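Local coordinates for CalG4 (Micromonospora echinospora, PDB 3IA7), which is a bacterial protein of the GT-B structural class, built from two domains that each carry a parallel beta sheet and face each other across a cleft, at residues G133-E138 with S196-A201. Numbering follows the deposited sequence.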
# COMPACT_ATOMS: atom_id res chain seq x y z
N GLY A 133 15.75 9.24 -3.74
CA GLY A 133 16.01 10.47 -4.59
C GLY A 133 16.90 10.06 -5.76
O GLY A 133 17.12 8.86 -5.95
N PHE A 134 17.42 11.02 -6.52
CA PHE A 134 18.24 10.72 -7.68
C PHE A 134 19.52 10.03 -7.24
O PHE A 134 20.14 10.40 -6.23
CB PHE A 134 18.58 12.01 -8.45
CG PHE A 134 17.37 12.74 -8.95
CD1 PHE A 134 16.30 12.02 -9.50
CD2 PHE A 134 17.27 14.12 -8.86
CE1 PHE A 134 15.14 12.66 -9.97
CE2 PHE A 134 16.11 14.79 -9.36
CZ PHE A 134 15.05 14.04 -9.91
N ALA A 135 19.88 9.01 -8.01
CA ALA A 135 21.21 8.42 -7.94
C ALA A 135 22.37 9.39 -8.36
O ALA A 135 22.14 10.33 -9.13
CB ALA A 135 21.23 7.16 -8.78
N ALA A 136 23.57 9.12 -7.86
CA ALA A 136 24.74 9.94 -8.15
C ALA A 136 25.81 9.06 -8.74
O ALA A 136 25.99 7.89 -8.34
CB ALA A 136 25.26 10.67 -6.89
N ASN A 137 26.49 9.61 -9.72
CA ASN A 137 27.71 8.99 -10.23
C ASN A 137 28.63 10.09 -10.74
O ASN A 137 28.38 11.28 -10.51
CB ASN A 137 27.39 7.92 -11.31
CG ASN A 137 26.79 8.53 -12.61
OD1 ASN A 137 26.71 9.74 -12.76
ND2 ASN A 137 26.36 7.65 -13.54
N GLU A 138 29.63 9.74 -11.53
CA GLU A 138 30.58 10.78 -11.99
C GLU A 138 29.94 11.82 -12.92
O GLU A 138 30.52 12.89 -13.15
CB GLU A 138 31.82 10.15 -12.60
CG GLU A 138 31.56 9.54 -13.96
CD GLU A 138 31.10 8.06 -13.92
OE1 GLU A 138 30.53 7.58 -12.89
OE2 GLU A 138 31.32 7.40 -14.98
N SER A 196 13.48 6.44 -16.11
CA SER A 196 13.34 7.60 -16.98
C SER A 196 13.32 8.91 -16.19
O SER A 196 13.40 9.99 -16.80
CB SER A 196 12.08 7.50 -17.86
OG SER A 196 10.94 7.36 -17.04
N PHE A 197 13.01 8.83 -14.90
CA PHE A 197 12.90 10.04 -14.08
C PHE A 197 14.32 10.45 -13.63
O PHE A 197 14.54 11.60 -13.21
CB PHE A 197 12.02 9.78 -12.84
CG PHE A 197 11.57 11.05 -12.14
CD1 PHE A 197 10.82 12.00 -12.83
CD2 PHE A 197 11.87 11.26 -10.80
CE1 PHE A 197 10.37 13.21 -12.19
CE2 PHE A 197 11.40 12.45 -10.13
CZ PHE A 197 10.64 13.41 -10.86
N GLN A 198 15.29 9.54 -13.73
CA GLN A 198 16.67 9.84 -13.34
C GLN A 198 17.45 10.73 -14.35
O GLN A 198 17.66 10.34 -15.55
CB GLN A 198 17.43 8.51 -13.16
CG GLN A 198 18.92 8.66 -12.97
CD GLN A 198 19.29 9.20 -11.58
OE1 GLN A 198 18.69 8.79 -10.57
NE2 GLN A 198 20.33 10.06 -11.50
N PRO A 199 17.99 11.88 -13.88
CA PRO A 199 18.91 12.68 -14.75
C PRO A 199 20.13 11.85 -15.19
O PRO A 199 20.67 11.10 -14.35
CB PRO A 199 19.35 13.86 -13.84
CG PRO A 199 18.28 13.96 -12.75
CD PRO A 199 17.80 12.50 -12.54
N PHE A 200 20.55 11.95 -16.47
CA PHE A 200 21.71 11.15 -16.99
C PHE A 200 21.58 9.62 -16.80
O PHE A 200 22.59 8.93 -16.62
CB PHE A 200 23.04 11.63 -16.35
CG PHE A 200 23.35 13.07 -16.62
CD1 PHE A 200 24.14 13.45 -17.71
CD2 PHE A 200 22.83 14.07 -15.80
CE1 PHE A 200 24.41 14.81 -17.98
CE2 PHE A 200 23.10 15.44 -16.06
CZ PHE A 200 23.88 15.80 -17.14
N ALA A 201 20.33 9.12 -16.85
CA ALA A 201 19.99 7.74 -16.63
C ALA A 201 20.89 6.76 -17.45
O ALA A 201 21.32 5.75 -16.92
CB ALA A 201 18.45 7.50 -16.97
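The carboxamide of Q198 grips the backbone of A135 at both ends, pairing its N-H and C=O at once, as an antiparallel strand partner would. A135 N donates to Q198 OE1 at 2.8 Å, somewhat bent, and Q198 NE2 returns a bond to A135 O at 3.0 Å, the acceptor tilted out of the amide plane. NE2 also donates to P199 O (3.1 Å), there in the carbonyl plane on a lone pair, so three bonds fix the rotation of this buried amide. CG of Q198 is anti to the backbone N (chi1 170°) and the bend at chi2 sets the position of CD. The same residue opens a type II turn running from Q198 to A201.

Apolar contact centres on F134. P199 CD lies over one face of its ring, offset toward the rim, in a CH-pi contact 3.6 Å from the centroid. On the F197 side the two phenyl rings are inclined at 52°, and F134 CE1 approaches F197 CD2 at 3.7 Å.

In the fold, the contact joins the loops following strands 127-131 and 189-191, neighbours in the seven-stranded parallel sheet. F208 and F210 of the edge strand 208-210 touch A135 and Q198 respectively. R336 of helix 331-339, from the domain of the six-stranded sheet, hydrogen-bonds F197 O and packs on F134 and P199, so the contact sits where the two GT-B domains meet. M376 of helix 367-381 meets F197.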